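Local atomic coordinates of prolyl endopeptidase (Myxococcus xanthus, PDB entry 2BKL), a protein that probably hydrolyses oligopeptides after proline, and far less readily after alanine, as a serine-type endopeptidase of the S9A family. Residues Gln295-Val300 with Glu312-Asp317; Ser318-Leu323 with Leu334-Asp339; Ala552-Val557 with Tyr668-Gln673. All blocks are in the same frame, centred on the assembly; numbering follows the deposited sequence.

Contact 1 of 3, residues Gln295-Val300 with Glu312-Asp317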
ATOM      1  N   GLN A 295     -17.939  11.410   2.380  1.00  6.80           N
ATOM      2  CA  GLN A 295     -18.652  10.155   2.646  1.00  6.84           C
ATOM      3  C   GLN A 295     -19.700  10.243   3.735  1.00  7.10           C
ATOM      4  O   GLN A 295     -19.681  11.108   4.617  1.00  7.86           O
ATOM      5  CB  GLN A 295     -17.693   8.970   2.888  1.00  7.91           C
ATOM      6  CG  GLN A 295     -16.840   8.682   1.662  1.00  9.01           C
ATOM      7  CD  GLN A 295     -16.420   7.236   1.489  1.00  8.56           C
ATOM      8  OE1 GLN A 295     -16.867   6.570   0.549  1.00 13.60           O
ATOM      9  NE2 GLN A 295     -15.550   6.742   2.364  1.00  8.60           N
ATOM     10  N   ARG A 296     -20.637   9.321   3.622  1.00  6.87           N
ATOM     11  CA  ARG A 296     -21.778   9.216   4.520  1.00  7.09           C
ATOM     12  C   ARG A 296     -22.243   7.772   4.547  1.00  6.78           C
ATOM     13  O   ARG A 296     -21.750   6.944   3.766  1.00  6.83           O
ATOM     14  CB  ARG A 296     -22.903  10.157   4.054  1.00  7.74           C
ATOM     15  CG  ARG A 296     -23.412   9.926   2.646  1.00  8.73           C
ATOM     16  CD  ARG A 296     -24.535  10.896   2.317  1.00  8.82           C
ATOM     17  NE  ARG A 296     -24.897  10.949   0.919  1.00  9.59           N
ATOM     18  CZ  ARG A 296     -25.994  11.558   0.474  1.00 11.56           C
ATOM     19  NH1 ARG A 296     -26.821  12.177   1.316  1.00 12.71           N
ATOM     20  NH2 ARG A 296     -26.259  11.566  -0.813  1.00 11.72           N
ATOM     21  N   VAL A 297     -23.148   7.460   5.460  1.00  6.31           N
ATOM     22  CA  VAL A 297     -23.681   6.108   5.624  1.00  6.45           C
ATOM     23  C   VAL A 297     -25.193   6.050   5.486  1.00  7.45           C
ATOM     24  O   VAL A 297     -25.901   6.805   6.127  1.00  7.91           O
ATOM     25  CB  VAL A 297     -23.282   5.450   6.969  1.00  6.59           C
ATOM     26  CG1 VAL A 297     -23.694   3.982   6.986  1.00  6.97           C
ATOM     27  CG2 VAL A 297     -21.768   5.586   7.211  1.00  7.89           C
ATOM     28  N   PHE A 298     -25.659   5.105   4.681  1.00  7.16           N
ATOM     29  CA  PHE A 298     -27.074   4.774   4.494  1.00  7.79           C
ATOM     30  C   PHE A 298     -27.388   3.401   5.106  1.00  8.51           C
ATOM     31  O   PHE A 298     -26.538   2.501   5.160  1.00  8.39           O
ATOM     32  CB  PHE A 298     -27.422   4.697   2.998  1.00  7.39           C
ATOM     33  CG  PHE A 298     -27.435   6.011   2.290  1.00  8.35           C
ATOM     34  CD1 PHE A 298     -28.584   6.786   2.280  1.00  9.53           C
ATOM     35  CD2 PHE A 298     -26.318   6.473   1.610  1.00  9.41           C
ATOM     36  CE1 PHE A 298     -28.622   7.974   1.621  1.00  8.94           C
ATOM     37  CE2 PHE A 298     -26.346   7.689   0.978  1.00  9.97           C
ATOM     38  CZ  PHE A 298     -27.514   8.445   0.967  1.00  9.99           C
ATOM     39  N   GLU A 299     -28.613   3.252   5.596  1.00  6.86           N
ATOM     40  CA  GLU A 299     -29.189   1.964   5.952  1.00  8.68           C
ATOM     41  C   GLU A 299     -30.124   1.578   4.825  1.00  8.20           C
ATOM     42  O   GLU A 299     -30.946   2.397   4.402  1.00  9.63           O
ATOM     43  CB  GLU A 299     -29.954   2.031   7.275  1.00 12.48           C
ATOM     44  CG  GLU A 299     -30.562   0.706   7.708  1.00 13.99           C
ATOM     45  CD  GLU A 299     -31.205   0.751   9.080  1.00 18.16           C
ATOM     46  OE1 GLU A 299     -30.904   1.645   9.903  1.00 22.59           O
ATOM     47  OE2 GLU A 299     -32.032  -0.128   9.341  1.00 23.89           O
ATOM     48  N   VAL A 300     -29.974   0.354   4.331  1.00  7.95           N
ATOM     49  CA  VAL A 300     -30.782  -0.154   3.221  1.00  8.45           C
ATOM     50  C   VAL A 300     -31.485  -1.420   3.652  1.00  9.52           C
ATOM     51  O   VAL A 300     -30.876  -2.293   4.265  1.00  9.14           O
ATOM     52  CB  VAL A 300     -29.889  -0.443   2.004  1.00 10.28           C
ATOM     53  CG1 VAL A 300     -30.725  -1.026   0.829  1.00 10.76           C
ATOM     54  CG2 VAL A 300     -29.143   0.813   1.589  1.00 10.56           C
ATOM     55  N   GLU A 312     -30.505   7.799   5.007  1.00  9.05           N
ATOM     56  CA  GLU A 312     -29.266   8.319   5.533  1.00 10.65           C
ATOM     57  C   GLU A 312     -29.276   8.217   7.058  1.00 10.19           C
ATOM     58  O   GLU A 312     -30.150   8.769   7.714  1.00 10.86           O
ATOM     59  CB  GLU A 312     -29.084   9.761   5.103  1.00 10.38           C
ATOM     60  CG  GLU A 312     -27.758  10.377   5.503  1.00 13.12           C
ATOM     61  CD  GLU A 312     -27.647  11.816   5.076  1.00 13.51           C
ATOM     62  OE1 GLU A 312     -28.473  12.640   5.553  1.00 18.76           O
ATOM     63  OE2 GLU A 312     -26.755  12.140   4.275  1.00 15.56           O
ATOM     64  N   ILE A 313     -28.312   7.510   7.630  1.00  8.66           N
ATOM     65  CA  ILE A 313     -28.200   7.414   9.094  1.00  8.59           C
ATOM     66  C   ILE A 313     -26.966   8.123   9.674  1.00  9.40           C
ATOM     67  O   ILE A 313     -26.970   8.461  10.849  1.00  9.75           O
ATOM     68  CB  ILE A 313     -28.257   5.954   9.574  1.00  8.64           C
ATOM     69  CG1 ILE A 313     -27.145   5.103   8.963  1.00  9.58           C
ATOM     70  CG2 ILE A 313     -29.628   5.332   9.256  1.00 10.21           C
ATOM     71  CD1 ILE A 313     -26.934   3.757   9.706  1.00 10.32           C
ATOM     72  N   VAL A 314     -25.918   8.316   8.880  1.00  7.23           N
ATOM     73  CA  VAL A 314     -24.759   9.088   9.316  1.00  7.91           C
ATOM     74  C   VAL A 314     -24.479  10.096   8.219  1.00  8.75           C
ATOM     75  O   VAL A 314     -23.934   9.750   7.157  1.00  9.01           O
ATOM     76  CB  VAL A 314     -23.498   8.227   9.569  1.00  7.11           C
ATOM     77  CG1 VAL A 314     -22.317   9.131  10.036  1.00  8.00           C
ATOM     78  CG2 VAL A 314     -23.757   7.185  10.599  1.00  9.24           C
ATOM     79  N   PRO A 315     -24.933  11.331   8.387  1.00  8.95           N
ATOM     80  CA  PRO A 315     -24.690  12.338   7.359  1.00  9.40           C
ATOM     81  C   PRO A 315     -23.234  12.673   7.160  1.00  9.42           C
ATOM     82  O   PRO A 315     -22.412  12.386   8.013  1.00  9.68           O
ATOM     83  CB  PRO A 315     -25.463  13.566   7.881  1.00 10.53           C
ATOM     84  CG  PRO A 315     -26.467  13.007   8.770  1.00 12.09           C
ATOM     85  CD  PRO A 315     -25.813  11.839   9.449  1.00 10.93           C
ATOM     86  N   GLU A 316     -22.909  13.245   6.012  1.00  8.78           N
ATOM     87  CA  GLU A 316     -21.569  13.746   5.780  1.00  9.25           C
ATOM     88  C   GLU A 316     -21.169  14.719   6.882  1.00 10.79           C
ATOM     89  O   GLU A 316     -21.949  15.614   7.252  1.00 10.09           O
ATOM     90  CB  GLU A 316     -21.500  14.448   4.414  1.00  9.89           C
ATOM     91  CG  GLU A 316     -20.105  14.801   3.946  1.00 10.11           C
ATOM     92  CD  GLU A 316     -20.064  15.539   2.615  1.00 11.72           C
ATOM     93  OE1 GLU A 316     -21.089  16.155   2.219  1.00 15.15           O
ATOM     94  OE2 GLU A 316     -18.992  15.549   1.993  1.00 12.63           O
ATOM     95  N   ASP A 317     -19.961  14.560   7.388  1.00 10.26           N
ATOM     96  CA  ASP A 317     -19.456  15.458   8.420  1.00 11.76           C
ATOM     97  C   ASP A 317     -19.171  16.840   7.851  1.00 16.48           C
ATOM     98  O   ASP A 317     -18.889  16.989   6.671  1.00 18.42           O
ATOM     99  CB  ASP A 317     -18.205  14.859   9.068  1.00 10.90           C
ATOM    100  CG  ASP A 317     -17.838  15.559  10.362  1.00 12.69           C
ATOM    101  OD1 ASP A 317     -17.026  16.507  10.313  1.00 14.65           O
ATOM    102  OD2 ASP A 317     -18.300  15.198  11.458  1.00 14.12           O
TER
HETATM  103  O   HOH W   1     -17.934  12.637   6.483  1.00 13.34           O
HETATM  104  O   HOH W   2     -19.942  11.119   8.068  1.00 17.34           O
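The guanidinium of Arg296 meets Glu312 OE2 at its edge, almost in plane, and carries Phe298 CZ over the centre of one face. Arg296 NH1 makes the salt bridge to Glu312 OE2 at 3.0 Å, with a fairly straight N-H···O angle of 164°. The oxygen is approached from above its carboxylate plane, and the two planes stand 67° apart. Arg296 NH2 in turn lies in the plane of the Phe298 ring, at its edge, and is also bonded to Glu290 O, which gives the guanidinium a second anchor. Phe298 CD1 comes obliquely to Glu312 N at 3.5 Å, while Phe298 CE1 rests near Glu312 CB.

Val297 and Val314 occupy the other face of the sheet, side by side and pointing the same way, with CB to CB at 3.8 Å. Leu322 of the next blade packs on Val297. The backbone explains this pairing: Val297 N donates to Val314 O at 3.0 Å, and Val297 O accepts from both Ile313 N at 2.9 Å and Val314 N at 3.1 Å. One carbonyl thus serves two successive amides, and the register slips by one residue before Phe298 pairs with Glu312. Farther along, a water accepts from Asp317 N and lies 3.0 Å from Gln295 O, linking the two segments.

Two residues, Ile313 and Val314, therefore stand opposite the single Val297, which defines a classic beta bulge; it lies in the antiparallel pair at the outer edge of a four-stranded blade of the N-terminal beta-propeller.

Contact 2 of 3, residues Ser318-Leu323 with Leu334-Asp339; sequences SSASLL and LEYLKD
Leu322 lays its CD1 methyl over the Tyr336 ring, 3.8 Å from the centroid and only 13° off the normal, a CH-pi contact centred on one face. Leu322 CB also meets the ring, at 3.6 Å from Tyr336 CE1. For Leu322, chi1 (178°) sets CG anti to the backbone N and chi2 (57°) sets CD1, which also lies 3.9 Å from Leu334 CB. Ala320 adds its CB at 3.7 Å from Tyr336 CD1, obliquely to the ring, and the same methyl touches Lys338 CG. Leu323 and Leu337 approach each other through their CD1 atoms, and Leu323 CD1 also lies against the carboxylate of Glu335.

Behind these side chains stands the antiparallel backbone ladder. Ser321 and Leu337 form a hydrogen-bonded pair: Ser321 N donates to Leu337 O at 2.9 Å, and Leu337 N returns a bond to Ser321 O at 2.8 Å. Leu323 N reaches Glu335 O, also at 2.8 Å. Leu322 and Tyr336 form the intervening non-hydrogen-bonded pair, and as directly opposed residues their side chains share a face.

A further shell fixes the surroundings. Arg345 makes a cation-pi contact with Tyr336. Ser321 OG bonds to Glu488 O, while Glu335 OE1 is held by Ser324 OG.

The chemistry is divided: backbone bonds set the register of this propeller hairpin, whereas the Leu322–Tyr336 face depends on dispersion and CH-pi attraction. With a methyl against one face and a guanidinium also interacting with its pi system, the Tyr336 ring is probably restrained from turning by both apolar and cationic neighbours.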
ATOM      1  N   SER A 318     -19.256  17.858   8.704  1.00 19.64           N
ATOM      2  CA  SER A 318     -19.041  19.231   8.252  1.00 22.88           C
ATOM      3  C   SER A 318     -17.615  19.474   7.769  1.00 21.80           C
ATOM      4  O   SER A 318     -17.397  20.352   6.946  1.00 24.11           O
ATOM      5  CB  SER A 318     -19.437  20.244   9.346  1.00 23.38           C
ATOM      6  OG  SER A 318     -18.681  20.064  10.532  1.00 27.65           O
ATOM      7  N   SER A 319     -16.638  18.708   8.276  1.00 18.36           N
ATOM      8  CA  SER A 319     -15.262  18.871   7.862  1.00 18.80           C
ATOM      9  C   SER A 319     -14.442  17.587   7.725  1.00 16.24           C
ATOM     10  O   SER A 319     -13.510  17.584   6.942  1.00 19.20           O
ATOM     11  CB  SER A 319     -14.529  19.819   8.813  1.00 20.11           C
ATOM     12  OG  SER A 319     -14.444  19.262  10.103  1.00 22.11           O
ATOM     13  N   ALA A 320     -14.752  16.526   8.491  1.00 12.85           N
ATOM     14  CA  ALA A 320     -13.922  15.337   8.551  1.00 10.67           C
ATOM     15  C   ALA A 320     -14.214  14.330   7.434  1.00  9.85           C
ATOM     16  O   ALA A 320     -15.361  14.222   6.990  1.00 10.40           O
ATOM     17  CB  ALA A 320     -14.101  14.642   9.901  1.00 10.54           C
ATOM     18  N   SER A 321     -13.194  13.621   6.982  1.00  8.25           N
ATOM     19  CA  SER A 321     -13.350  12.615   5.940  1.00  8.35           C
ATOM     20  C   SER A 321     -13.652  11.274   6.581  1.00  7.12           C
ATOM     21  O   SER A 321     -12.882  10.789   7.397  1.00  8.86           O
ATOM     22  CB  SER A 321     -12.083  12.485   5.107  1.00 11.77           C
ATOM     23  OG  SER A 321     -11.735  13.736   4.528  1.00 13.39           O
ATOM     24  N   LEU A 322     -14.752  10.637   6.195  1.00  6.71           N
ATOM     25  CA  LEU A 322     -15.107   9.331   6.708  1.00  5.88           C
ATOM     26  C   LEU A 322     -14.421   8.281   5.860  1.00  6.72           C
ATOM     27  O   LEU A 322     -14.630   8.242   4.660  1.00  9.66           O
ATOM     28  CB  LEU A 322     -16.625   9.146   6.710  1.00  6.79           C
ATOM     29  CG  LEU A 322     -17.120   7.774   7.193  1.00  9.14           C
ATOM     30  CD1 LEU A 322     -16.619   7.452   8.599  1.00  8.35           C
ATOM     31  CD2 LEU A 322     -18.606   7.666   7.141  1.00  9.27           C
ATOM     32  N   LEU A 323     -13.537   7.479   6.470  1.00  6.65           N
ATOM     33  CA  LEU A 323     -12.721   6.495   5.733  1.00  7.75           C
ATOM     34  C   LEU A 323     -13.274   5.096   5.758  1.00  8.80           C
ATOM     35  O   LEU A 323     -13.133   4.369   4.780  1.00 11.46           O
ATOM     36  CB  LEU A 323     -11.295   6.438   6.296  1.00  9.13           C
ATOM     37  CG  LEU A 323     -10.463   7.689   6.337  1.00 11.58           C
ATOM     38  CD1 LEU A 323      -9.048   7.268   6.810  1.00 12.38           C
ATOM     39  CD2 LEU A 323     -10.471   8.380   5.002  1.00 10.95           C
ATOM     40  N   LEU A 334     -16.783   4.290  13.337  1.00  5.91           N
ATOM     41  CA  LEU A 334     -16.588   5.210  12.214  1.00  6.54           C
ATOM     42  C   LEU A 334     -15.193   5.823  12.347  1.00  7.07           C
ATOM     43  O   LEU A 334     -14.877   6.518  13.326  1.00  6.97           O
ATOM     44  CB  LEU A 334     -17.639   6.311  12.236  1.00  7.30           C
ATOM     45  CG  LEU A 334     -19.118   5.894  12.358  1.00  8.72           C
ATOM     46  CD1 LEU A 334     -20.022   7.078  12.579  1.00 11.01           C
ATOM     47  CD2 LEU A 334     -19.501   5.205  11.133  1.00 12.05           C
ATOM     48  N   GLU A 335     -14.372   5.608  11.336  1.00  7.16           N
ATOM     49  CA  GLU A 335     -13.010   6.132  11.306  1.00  7.29           C
ATOM     50  C   GLU A 335     -12.993   7.366  10.415  1.00  7.46           C
ATOM     51  O   GLU A 335     -13.200   7.276   9.209  1.00  9.12           O
ATOM     52  CB  GLU A 335     -12.038   5.098  10.753  1.00 10.20           C
ATOM     53  CG  GLU A 335     -10.580   5.545  10.757  1.00 14.46           C
ATOM     54  CD  GLU A 335      -9.680   4.667   9.907  1.00 16.64           C
ATOM     55  OE1 GLU A 335     -10.126   3.700   9.261  1.00 21.99           O
ATOM     56  OE2 GLU A 335      -8.490   5.011   9.841  1.00 25.28           O
ATOM     57  N   TYR A 336     -12.736   8.506  11.035  1.00  7.15           N
ATOM     58  CA  TYR A 336     -12.648   9.829  10.388  1.00  7.33           C
ATOM     59  C   TYR A 336     -11.183  10.287  10.326  1.00  9.42           C
ATOM     60  O   TYR A 336     -10.353   9.860  11.113  1.00 11.14           O
ATOM     61  CB  TYR A 336     -13.454  10.867  11.130  1.00  8.88           C
ATOM     62  CG  TYR A 336     -14.949  10.724  10.957  1.00  7.13           C
ATOM     63  CD1 TYR A 336     -15.607  11.286   9.870  1.00  7.90           C
ATOM     64  CD2 TYR A 336     -15.703  10.008  11.865  1.00  8.39           C
ATOM     65  CE1 TYR A 336     -16.986  11.166   9.725  1.00  8.88           C
ATOM     66  CE2 TYR A 336     -17.028   9.859  11.720  1.00  8.58           C
ATOM     67  CZ  TYR A 336     -17.691  10.451  10.652  1.00  9.15           C
ATOM     68  OH  TYR A 336     -19.059  10.303  10.489  1.00  8.84           O
ATOM     69  N   LEU A 337     -10.905  11.164   9.361  1.00  9.50           N
ATOM     70  CA  LEU A 337      -9.650  11.878   9.273  1.00  9.43           C
ATOM     71  C   LEU A 337      -9.931  13.359   9.342  1.00  7.92           C
ATOM     72  O   LEU A 337     -10.711  13.877   8.537  1.00 10.90           O
ATOM     73  CB  LEU A 337      -8.960  11.549   7.958  1.00 11.78           C
ATOM     74  CG  LEU A 337      -7.446  11.469   7.937  1.00 15.27           C
ATOM     75  CD1 LEU A 337      -6.946  10.311   8.793  1.00 12.37           C
ATOM     76  CD2 LEU A 337      -6.945  11.327   6.497  1.00 14.94           C
ATOM     77  N   LYS A 338      -9.318  14.051  10.289  1.00  7.42           N
ATOM     78  CA  LYS A 338      -9.418  15.507  10.457  1.00  9.35           C
ATOM     79  C   LYS A 338      -8.015  16.044  10.245  1.00  7.37           C
ATOM     80  O   LYS A 338      -7.112  15.744  11.033  1.00  7.41           O
ATOM     81  CB  LYS A 338      -9.923  15.881  11.866  1.00 13.24           C
ATOM     82  CG  LYS A 338     -11.296  15.299  12.218  1.00 20.22           C
ATOM     83  CD  LYS A 338     -11.719  15.567  13.682  1.00 22.37           C
ATOM     84  CE  LYS A 338     -11.753  17.061  14.027  1.00 24.26           C
ATOM     85  NZ  LYS A 338     -12.244  17.259  15.448  1.00 26.20           N
ATOM     86  N   ASP A 339      -7.836  16.823   9.179  1.00  8.49           N
ATOM     87  CA  ASP A 339      -6.504  17.292   8.775  1.00  7.38           C
ATOM     88  C   ASP A 339      -5.450  16.180   8.876  1.00  7.80           C
ATOM     89  O   ASP A 339      -4.404  16.344   9.480  1.00  8.50           O
ATOM     90  CB  ASP A 339      -6.092  18.517   9.596  1.00  9.61           C
ATOM     91  CG  ASP A 339      -6.924  19.725   9.282  1.00  9.55           C
ATOM     92  OD1 ASP A 339      -7.114  20.032   8.089  1.00  8.56           O
ATOM     93  OD2 ASP A 339      -7.413  20.447  10.180  1.00 12.67           O
TER
HETATM   94  O   HOH W   3     -10.275  17.629   7.877  1.00 16.80           O

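Contact 3 of 3, residues Ala552-Val557 with Tyr668-Gln673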
ATOM      1  N   ALA A 552      19.199  14.945  -3.757  1.00  5.27           N
ATOM      2  CA  ALA A 552      19.218  13.502  -3.989  1.00  7.08           C
ATOM      3  C   ALA A 552      17.803  12.964  -4.118  1.00  6.62           C
ATOM      4  O   ALA A 552      16.836  13.558  -3.601  1.00  6.48           O
ATOM      5  CB  ALA A 552      19.964  12.811  -2.889  1.00  6.52           C
ATOM      6  N   VAL A 553      17.697  11.830  -4.798  1.00  6.03           N
ATOM      7  CA  VAL A 553      16.416  11.173  -5.058  1.00  5.92           C
ATOM      8  C   VAL A 553      16.603   9.695  -4.802  1.00  6.10           C
ATOM      9  O   VAL A 553      17.556   9.076  -5.325  1.00  6.08           O
ATOM     10  CB  VAL A 553      15.998  11.366  -6.508  1.00  6.09           C
ATOM     11  CG1 VAL A 553      14.746  10.573  -6.877  1.00  6.29           C
ATOM     12  CG2 VAL A 553      15.813  12.834  -6.859  1.00  7.16           C
ATOM     13  N   VAL A 554      15.703   9.120  -4.032  1.00  6.93           N
ATOM     14  CA  VAL A 554      15.599   7.679  -3.838  1.00  6.82           C
ATOM     15  C   VAL A 554      14.261   7.252  -4.442  1.00  7.34           C
ATOM     16  O   VAL A 554      13.206   7.711  -4.004  1.00  6.59           O
ATOM     17  CB  VAL A 554      15.693   7.261  -2.359  1.00  6.80           C
ATOM     18  CG1 VAL A 554      15.672   5.730  -2.254  1.00  8.48           C
ATOM     19  CG2 VAL A 554      16.959   7.824  -1.715  1.00  9.51           C
ATOM     20  N   CYS A 555      14.319   6.358  -5.438  1.00  5.65           N
ATOM     21  CA  CYS A 555      13.151   6.049  -6.284  1.00  5.86           C
ATOM     22  C   CYS A 555      12.991   4.548  -6.224  1.00  7.99           C
ATOM     23  O   CYS A 555      13.840   3.817  -6.733  1.00  8.53           O
ATOM     24  CB  CYS A 555      13.420   6.558  -7.706  1.00  6.36           C
ATOM     25  SG  CYS A 555      12.141   6.210  -8.901  1.00  8.18           S
ATOM     26  N   ALA A 556      11.937   4.059  -5.591  1.00  7.29           N
ATOM     27  CA  ALA A 556      11.712   2.629  -5.373  1.00  6.71           C
ATOM     28  C   ALA A 556      10.615   2.079  -6.255  1.00  5.45           C
ATOM     29  O   ALA A 556       9.575   2.719  -6.483  1.00  6.52           O
ATOM     30  CB  ALA A 556      11.372   2.344  -3.906  1.00  7.99           C
ATOM     31  N   VAL A 557      10.866   0.861  -6.734  1.00  5.32           N
ATOM     32  CA  VAL A 557       9.934   0.054  -7.542  1.00  6.41           C
ATOM     33  C   VAL A 557       8.979   0.917  -8.364  1.00  5.68           C
ATOM     34  O   VAL A 557       7.758   0.833  -8.204  1.00  6.40           O
ATOM     35  CB  VAL A 557       9.211  -0.994  -6.690  1.00  5.95           C
ATOM     36  CG1 VAL A 557      10.189  -2.120  -6.313  1.00  7.09           C
ATOM     37  CG2 VAL A 557       8.561  -0.412  -5.491  1.00  6.81           C
ATOM     38  N   TYR A 668      20.542   5.003   3.632  1.00 10.20           N
ATOM     39  CA  TYR A 668      20.976   6.114   4.472  1.00 11.08           C
ATOM     40  C   TYR A 668      22.457   6.415   4.268  1.00 12.03           C
ATOM     41  O   TYR A 668      22.849   7.587   4.324  1.00 11.47           O
ATOM     42  CB  TYR A 668      20.541   5.951   5.961  1.00 10.69           C
ATOM     43  CG  TYR A 668      19.041   6.216   6.100  1.00 11.51           C
ATOM     44  CD1 TYR A 668      18.562   7.513   6.109  1.00 12.83           C
ATOM     45  CD2 TYR A 668      18.116   5.177   6.213  1.00 13.63           C
ATOM     46  CE1 TYR A 668      17.191   7.785   6.199  1.00 14.44           C
ATOM     47  CE2 TYR A 668      16.729   5.441   6.328  1.00 13.43           C
ATOM     48  CZ  TYR A 668      16.286   6.762   6.317  1.00 14.66           C
ATOM     49  OH  TYR A 668      14.933   7.086   6.392  1.00 15.64           O
ATOM     50  N   SER A 669      23.281   5.413   3.951  1.00 10.89           N
ATOM     51  CA  SER A 669      24.669   5.696   3.610  1.00 13.37           C
ATOM     52  C   SER A 669      24.803   6.460   2.267  1.00 10.58           C
ATOM     53  O   SER A 669      25.629   7.354   2.170  1.00 11.19           O
ATOM     54  CB  SER A 669      25.551   4.449   3.723  1.00 13.03           C
ATOM     55  OG  SER A 669      25.338   3.521   2.678  1.00 11.74           O
ATOM     56  N   PHE A 670      23.952   6.172   1.277  1.00  9.04           N
ATOM     57  CA  PHE A 670      23.840   6.961   0.050  1.00  7.27           C
ATOM     58  C   PHE A 670      23.534   8.419   0.396  1.00  7.60           C
ATOM     59  O   PHE A 670      24.184   9.340  -0.079  1.00  8.34           O
ATOM     60  CB  PHE A 670      22.745   6.357  -0.853  1.00  7.81           C
ATOM     61  CG  PHE A 670      22.292   7.253  -1.980  1.00  6.69           C
ATOM     62  CD1 PHE A 670      23.057   7.409  -3.144  1.00  8.50           C
ATOM     63  CD2 PHE A 670      21.085   7.912  -1.902  1.00  8.51           C
ATOM     64  CE1 PHE A 670      22.615   8.220  -4.200  1.00  8.00           C
ATOM     65  CE2 PHE A 670      20.648   8.705  -2.911  1.00  7.51           C
ATOM     66  CZ  PHE A 670      21.417   8.868  -4.074  1.00  6.67           C
ATOM     67  N   LEU A 671      22.539   8.623   1.245  1.00  7.61           N
ATOM     68  CA  LEU A 671      22.152   9.972   1.624  1.00  7.65           C
ATOM     69  C   LEU A 671      23.280  10.705   2.339  1.00  8.34           C
ATOM     70  O   LEU A 671      23.537  11.895   2.051  1.00  9.18           O
ATOM     71  CB  LEU A 671      20.864   9.971   2.465  1.00  9.14           C
ATOM     72  CG  LEU A 671      19.600   9.534   1.711  1.00  9.61           C
ATOM     73  CD1 LEU A 671      18.397   9.602   2.628  1.00 11.25           C
ATOM     74  CD2 LEU A 671      19.362  10.390   0.466  1.00  8.79           C
ATOM     75  N   PHE A 672      23.931  10.023   3.284  1.00  8.45           N
ATOM     76  CA  PHE A 672      25.004  10.651   4.050  1.00  9.90           C
ATOM     77  C   PHE A 672      26.095  11.081   3.097  1.00 11.27           C
ATOM     78  O   PHE A 672      26.694  12.127   3.290  1.00 11.76           O
ATOM     79  CB  PHE A 672      25.602   9.674   5.071  1.00 11.45           C
ATOM     80  CG  PHE A 672      24.765   9.432   6.282  1.00 12.06           C
ATOM     81  CD1 PHE A 672      23.744  10.294   6.656  1.00 13.83           C
ATOM     82  CD2 PHE A 672      25.043   8.351   7.094  1.00 14.58           C
ATOM     83  CE1 PHE A 672      22.999  10.047   7.817  1.00 15.12           C
ATOM     84  CE2 PHE A 672      24.290   8.101   8.232  1.00 16.09           C
ATOM     85  CZ  PHE A 672      23.276   8.966   8.588  1.00 15.27           C
ATOM     86  N   GLN A 673      26.390  10.265   2.083  1.00  9.91           N
ATOM     87  CA  GLN A 673      27.422  10.605   1.096  1.00 11.18           C
ATOM     88  C   GLN A 673      27.022  11.814   0.278  1.00 10.62           C
ATOM     89  O   GLN A 673      27.741  12.815   0.209  1.00 13.45           O
ATOM     90  CB  GLN A 673      27.701   9.421   0.166  1.00 13.27           C
ATOM     91  CG  GLN A 673      28.649   9.733  -0.987  1.00 17.62           C
ATOM     92  CD  GLN A 673      30.063  10.004  -0.555  1.00 19.45           C
ATOM     93  OE1 GLN A 673      30.738  10.861  -1.153  1.00 22.26           O
ATOM     94  NE2 GLN A 673      30.537   9.288   0.454  1.00 19.76           N
TER
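The alpha/beta-hydrolase domain packs one of its helices on its central sheet here: Phe670 and Leu671, on helix 657-674 near the C terminus, meet Ala552 and Val554 of strand 552-556. This strand lies between strands 527-532 and 607-613 and runs parallel to both. The short strand and helix segments run nearly antiparallel, at 165°, with their axes 9.6 Å apart at closest approach, and no hydrogen bond joins them. The contact is small and apolar, made by side chains, with Val553 O the one backbone atom near the ring.

Phe670 has CG anti to its backbone N (chi1 166°), and the CE2 corner of its ring does the touching. Phe670 CE2 stands 4.0 Å from Val554 CG2, and the two side chains run antiparallel past one another. Phe670 CE2 is also 4.2 Å from Ala552 CB. Val553 O comes to 3.9 Å from Phe670 CE2, and all three partners lie obliquely to the ring. An alanine in place of Phe670 would probably open a gap next to Val554 CG2 and Ala552 CB, leaving Leu671 as their remaining partner from the helix segment.

The two helix residues spread over neighbouring strands as well, Phe670 onto Leu609 and Leu671 onto Ala528, so the helix spans three strands of the sheet. At the strand's far end Val557 touches His651 and Asp616, probably members of the catalytic triad with Ser533; His651 and Ser533 also line the ligand pocket. The helix contact itself sits at the start of the strand, where the Leu671 CD2 methyl touches two strand methyls from the helix side, 4.1 Å from Val554 CG2 and 4.2 Å from Ala552 CB.

From the N terminus, contact 1 comes first and closes a loop of 11 residues between its segments, on the last two strands of one propeller blade. Asp317 and Ser318 are consecutive, so the chain passes directly into contact 2, a hairpin at the start of the next blade with ten residues between its segments, eight of them strand, round a tight turn. Gln295 NE2 probably hydrogen-bonds Leu322 O at 2.9 Å, tying the two blades across contacts whose centres are about 13 Å apart. Contact 3 lies much later and ties strand 552-556 of the central sheet to helix 657-674 across 110 residues, its centre about 34 Å from that of contact 2. All three are in series; none nests or crosses.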